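PDB 3R4K: transcriptional regulator, IclR family from Ruegeria sp. TM1040, which probably binds DNA through an N-terminal helix-turn-helix domain and regulates transcription, with a C-terminal IclR-type domain that is likely to sense an effector. Local coordinates for the interface of chains A and B. Residues are numbered along the deposited sequence; one frame, centred on the assembly and turned at random. Chains: chain A/B, Transcriptional regulator, IclR family.

Contact 1: the interface of chains A and B. Residues chain A 16-17, 20, 62, 206-207; chain B 67, 71-72, 75.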
# COMPACT_ATOMS: atom_id res chain seq x y z
N ASN A 16 -4.30 -10.29 12.21
CA ASN A 16 -4.24 -8.87 12.58
C ASN A 16 -2.80 -8.59 13.04
O ASN A 16 -2.03 -9.53 13.18
CB ASN A 16 -5.31 -8.50 13.65
CG ASN A 16 -5.27 -9.30 14.92
OD1 ASN A 16 -4.38 -9.16 15.74
ND2 ASN A 16 -6.28 -10.12 15.14
N HIS A 17 -2.41 -7.32 13.21
CA HIS A 17 -1.05 -6.97 13.60
C HIS A 17 -0.62 -7.64 14.91
O HIS A 17 0.59 -7.78 15.12
CB HIS A 17 -0.86 -5.44 13.68
CG HIS A 17 -0.82 -4.77 12.34
ND1 HIS A 17 0.35 -4.67 11.62
CD2 HIS A 17 -1.82 -4.19 11.63
CE1 HIS A 17 0.04 -4.02 10.51
NE2 HIS A 17 -1.25 -3.71 10.47
N LEU A 20 -0.15 -12.38 13.50
CA LEU A 20 0.34 -12.46 12.12
C LEU A 20 0.53 -13.89 11.65
O LEU A 20 0.53 -14.14 10.44
CB LEU A 20 1.65 -11.66 11.96
CG LEU A 20 1.59 -10.17 12.21
CD1 LEU A 20 2.98 -9.61 12.38
CD2 LEU A 20 0.81 -9.46 11.13
N LEU A 62 0.17 -14.56 6.14
CA LEU A 62 -0.31 -14.01 4.88
C LEU A 62 0.76 -14.12 3.78
O LEU A 62 1.96 -14.10 4.06
CB LEU A 62 -0.83 -12.59 5.05
CG LEU A 62 -2.19 -12.53 5.78
CD1 LEU A 62 -2.45 -11.21 6.28
CD2 LEU A 62 -3.35 -12.91 4.85
N PRO A 206 -3.10 1.35 7.03
CA PRO A 206 -3.02 -0.12 7.15
C PRO A 206 -1.97 -0.63 8.15
O PRO A 206 -2.18 -1.69 8.75
CB PRO A 206 -2.69 -0.57 5.73
CG PRO A 206 -3.18 0.53 4.84
CD PRO A 206 -2.90 1.78 5.63
N ASP A 207 -0.89 0.13 8.38
CA ASP A 207 0.19 -0.21 9.31
C ASP A 207 -0.12 0.19 10.79
O ASP A 207 0.75 0.02 11.65
CB ASP A 207 1.50 0.47 8.85
CG ASP A 207 1.48 1.99 8.78
OD1 ASP A 207 0.39 2.57 8.83
OD2 ASP A 207 2.56 2.58 8.61
N LEU B 67 -5.59 -4.05 0.95
CA LEU B 67 -4.71 -3.09 1.64
C LEU B 67 -4.39 -3.55 3.06
O LEU B 67 -3.24 -3.45 3.49
CB LEU B 67 -5.29 -1.66 1.68
CG LEU B 67 -5.67 -1.04 0.32
CD1 LEU B 67 -6.53 0.20 0.47
CD2 LEU B 67 -4.45 -0.77 -0.51
N ALA B 71 -0.62 -5.00 4.43
CA ALA B 71 0.01 -4.42 5.63
C ALA B 71 0.44 -5.50 6.59
O ALA B 71 1.49 -5.37 7.20
CB ALA B 71 -0.94 -3.48 6.31
N LEU B 72 -0.36 -6.57 6.72
CA LEU B 72 -0.03 -7.71 7.58
C LEU B 72 1.12 -8.53 6.97
O LEU B 72 2.03 -8.92 7.69
CB LEU B 72 -1.25 -8.59 7.86
CG LEU B 72 -2.44 -7.92 8.55
CD1 LEU B 72 -3.63 -8.84 8.61
CD2 LEU B 72 -2.06 -7.34 9.90
N ALA B 75 4.17 -6.58 7.65
CA ALA B 75 4.58 -6.70 9.04
C ALA B 75 5.34 -8.02 9.22
O ALA B 75 6.32 -8.05 9.95
CB ALA B 75 3.38 -6.64 9.95
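The imidazole of A:His17 presents one face to chain B. Over the centre of that face stands the CD2 methyl of B:Leu72, a CH-pi contact 3.6 Å from the ring centroid; the other face carries the backbone O of A:Asp207, displaced toward the rim. At the ring edge A:His17 NE2 donates to the carbonyl O of A:Pro206 at 2.8 Å. This bond is fairly straight, 155° at the hydrogen, and lies close to both the ring plane and the carbonyl plane. It helps hold the ring's rotation (chi2 -85°), while chi1 sets CG beside the backbone N. Histidine suits the place because it offers a polar edge to its own chain and a flat face to a methyl group of the partner.

This is part of the two-fold homodimer interface, probably the biological one: helix 65-76 of chain B, linking the DNA-binding and C-terminal regions, packs on the partner's helix-turn-helix region (A:Asn16 to A:Leu20, A:Leu62) and on A:Pro206 of its C-terminal region. B:Leu72 is the knob of this apolar patch. Its CD2 branch also abuts the backbone of A:Asn16 and A:His17, while B:Leu72 CB is met by CD1 of A:Leu62. A:Leu20 crosses it obliquely, its branches dividing the work: CD2 approaches B:Leu72, and A:Leu20 CD1 reaches CB of B:Ala75 at 3.9 Å. Small alanines let the helix come near. No polar pair bonds across this patch, so shape and apolar burial hold it. The A:Pro206 carbonyl O that receives the imidazole also rests 3.3 Å from CB of B:Ala71, whose methyl meets CB of the proline ring as well.

Contact 2: the interface of chains A and B. Residues chain A 69-70, 73, 77, 244-247; chain B 52, 61-64, 66-67.
A cluster of charged side chains forms where A:Arg73 crosses into chain B at the homodimer interface. The arginine leaves helix 66-76 with CG anti to the backbone N (chi1 168°) and bends at chi2, laying its guanidinium over the B:Gly63-B:Pro64 peptide. The B:Pro64 ring lies alongside, pointing the same way, its rigid shape suiting a flat neighbour. A:Val77 CG2 packs on the opposite face and also on a face of the B:Arg61 guanidinium, one methyl shared by two arginines.

A:Arg73 NH1 donates to the carbonyl O of B:Leu62 at 2.7 Å, on a lone pair. The same A:Arg73 NH1 meets B:Glu52 OE2 at 2.8 Å, nearly straight but from above the carboxylate plane, the flat groups 83° apart. A:Arg73 NH2 binds the carbonyl O of A:Arg245 at 2.8 Å, tying together two helices of its own chain. A:Arg245, bent at chi2 and chi3, brings NH1 to the syn lone pair of B:Glu52 OE2, whose chain is extended beyond CG. B:Arg61 NE takes the anti lone pair of B:Glu52 OE2 at 3.0 Å. Three arginines on one oxygen would be expected to favour the ionised carboxylate, which in turn offsets their repulsion.

Nearer the CB of A:Arg73 the packing is apolar. B:Leu67 CD1 touches A:Arg73 CG at 3.5 Å. B:Val66 divides its branches, CG1 to A:Leu69 and CG2 to A:Arg73 CB, and the small methyl of A:Ala70 leaves room for B:Val66 and B:Leu67 CD2. The looser side is at A:Glu244, poorly ordered, whose backbone O abuts B:Pro64 CB. The site joins helix 66-76 and the end of helix 225-245 of chain A to strands 51-53 and 60-62 of chain B, probably the wing of a winged helix-turn-helix, and to the start of its helix 65-76.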
# COMPACT_ATOMS: atom_id res chain seq x y z
N LEU A 69 -2.12 -6.49 -5.68
CA LEU A 69 -3.52 -6.07 -5.60
C LEU A 69 -3.69 -4.82 -4.76
O LEU A 69 -4.49 -3.97 -5.12
CB LEU A 69 -4.40 -7.21 -5.04
CG LEU A 69 -4.42 -8.52 -5.84
CD1 LEU A 69 -5.30 -9.56 -5.17
CD2 LEU A 69 -4.81 -8.28 -7.32
N ALA A 70 -2.93 -4.69 -3.66
CA ALA A 70 -2.97 -3.49 -2.83
C ALA A 70 -2.49 -2.26 -3.61
O ALA A 70 -3.08 -1.19 -3.50
CB ALA A 70 -2.14 -3.67 -1.59
N ARG A 73 -5.24 -1.24 -5.91
CA ARG A 73 -6.31 -0.65 -5.10
C ARG A 73 -5.97 0.82 -4.76
O ARG A 73 -6.83 1.70 -4.90
CB ARG A 73 -6.58 -1.48 -3.84
CG ARG A 73 -7.47 -0.76 -2.81
CD ARG A 73 -8.90 -0.50 -3.24
NE ARG A 73 -9.57 0.31 -2.23
CZ ARG A 73 -10.85 0.63 -2.22
NH1 ARG A 73 -11.65 0.24 -3.22
NH2 ARG A 73 -11.35 1.39 -1.26
N VAL A 77 -8.36 3.84 -5.92
CA VAL A 77 -8.97 4.73 -4.93
C VAL A 77 -7.87 5.37 -4.01
O VAL A 77 -7.58 4.83 -2.95
CB VAL A 77 -10.08 4.06 -4.06
CG1 VAL A 77 -10.86 5.12 -3.29
CG2 VAL A 77 -11.03 3.20 -4.87
N GLU A 244 -11.78 2.34 6.97
CA GLU A 244 -12.17 1.13 6.26
C GLU A 244 -11.94 1.25 4.74
O GLU A 244 -11.43 0.30 4.16
CB GLU A 244 -13.63 0.82 6.57
CG GLU A 244 -14.11 -0.54 6.11
CD GLU A 244 -15.61 -0.59 5.91
OE1 GLU A 244 -16.05 -0.56 4.74
OE2 GLU A 244 -16.35 -0.60 6.93
N ARG A 245 -12.26 2.43 4.11
CA ARG A 245 -12.07 2.65 2.67
C ARG A 245 -10.58 2.65 2.26
O ARG A 245 -10.27 2.53 1.07
CB ARG A 245 -12.73 3.96 2.19
CG ARG A 245 -14.26 4.06 2.37
CD ARG A 245 -15.08 3.55 1.19
NE ARG A 245 -14.84 4.29 -0.06
CZ ARG A 245 -14.36 3.75 -1.18
NH1 ARG A 245 -14.07 2.45 -1.24
NH2 ARG A 245 -14.18 4.50 -2.26
N ILE A 246 -9.65 2.76 3.24
CA ILE A 246 -8.22 2.76 2.97
C ILE A 246 -7.53 1.54 3.61
O ILE A 246 -6.31 1.48 3.61
CB ILE A 246 -7.53 4.10 3.38
CG1 ILE A 246 -7.62 4.36 4.91
CG2 ILE A 246 -8.06 5.29 2.56
CD1 ILE A 246 -6.53 5.25 5.49
N GLY A 247 -8.30 0.58 4.11
CA GLY A 247 -7.78 -0.65 4.71
C GLY A 247 -6.97 -0.44 5.98
O GLY A 247 -6.06 -1.23 6.28
N GLU B 52 -15.44 -4.12 -5.24
CA GLU B 52 -16.54 -3.21 -4.97
C GLU B 52 -17.04 -2.60 -6.27
O GLU B 52 -16.34 -2.62 -7.28
CB GLU B 52 -16.17 -2.14 -3.92
CG GLU B 52 -15.10 -1.13 -4.29
CD GLU B 52 -14.78 -0.11 -3.21
OE1 GLU B 52 -14.93 -0.42 -2.01
OE2 GLU B 52 -14.30 0.99 -3.58
N ARG B 61 -14.21 -2.74 -9.38
CA ARG B 61 -12.84 -2.33 -9.06
C ARG B 61 -12.38 -3.15 -7.84
O ARG B 61 -13.17 -3.94 -7.30
CB ARG B 61 -12.71 -0.82 -8.83
CG ARG B 61 -13.36 -0.36 -7.55
CD ARG B 61 -12.85 0.99 -7.17
NE ARG B 61 -13.87 1.71 -6.41
CZ ARG B 61 -14.20 2.98 -6.63
NH1 ARG B 61 -13.59 3.69 -7.58
NH2 ARG B 61 -15.13 3.56 -5.88
N LEU B 62 -11.13 -2.98 -7.41
CA LEU B 62 -10.65 -3.72 -6.25
C LEU B 62 -11.14 -3.06 -4.96
O LEU B 62 -11.33 -1.84 -4.92
CB LEU B 62 -9.13 -3.80 -6.29
CG LEU B 62 -8.56 -4.81 -7.24
CD1 LEU B 62 -7.12 -4.46 -7.59
CD2 LEU B 62 -8.69 -6.20 -6.68
N GLY B 63 -11.38 -3.88 -3.95
CA GLY B 63 -11.88 -3.44 -2.65
C GLY B 63 -10.79 -3.14 -1.64
O GLY B 63 -9.63 -3.47 -1.89
N PRO B 64 -11.12 -2.53 -0.48
CA PRO B 64 -10.05 -2.13 0.45
C PRO B 64 -9.40 -3.28 1.26
O PRO B 64 -8.36 -3.03 1.85
CB PRO B 64 -10.74 -1.13 1.35
CG PRO B 64 -12.16 -1.53 1.33
CD PRO B 64 -12.44 -2.05 -0.03
N VAL B 66 -7.63 -5.84 0.42
CA VAL B 66 -6.29 -6.21 -0.03
C VAL B 66 -5.24 -5.32 0.63
O VAL B 66 -4.15 -5.80 0.92
CB VAL B 66 -6.18 -6.24 -1.58
CG1 VAL B 66 -7.07 -7.34 -2.16
CG2 VAL B 66 -6.52 -4.88 -2.20
N LEU B 67 -5.59 -4.05 0.95
CA LEU B 67 -4.71 -3.09 1.64
C LEU B 67 -4.39 -3.55 3.06
O LEU B 67 -3.24 -3.45 3.49
CB LEU B 67 -5.29 -1.66 1.68
CG LEU B 67 -5.67 -1.04 0.32
CD1 LEU B 67 -6.53 0.20 0.47
CD2 LEU B 67 -4.45 -0.77 -0.51

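Contact 1 and contact 2 lie about 14 Å apart, measured between the centres of their C-alpha atoms, and share B:Leu67. Helix 65-76 of chain B runs through both: in contact 2 its first turn meets the equivalent helix of chain A, and contact 1 lies further along it. The apolar contact 1 and the mixed, polar and apolar contact 2 thus hold one helix at successive levels, and each recurs with the chains exchanged. Because both patches engage elements of the helix-turn-helix and C-terminal parts, the pairing probably helps set how the two DNA-binding domains are placed, consistent with the dimers common among IclR regulators.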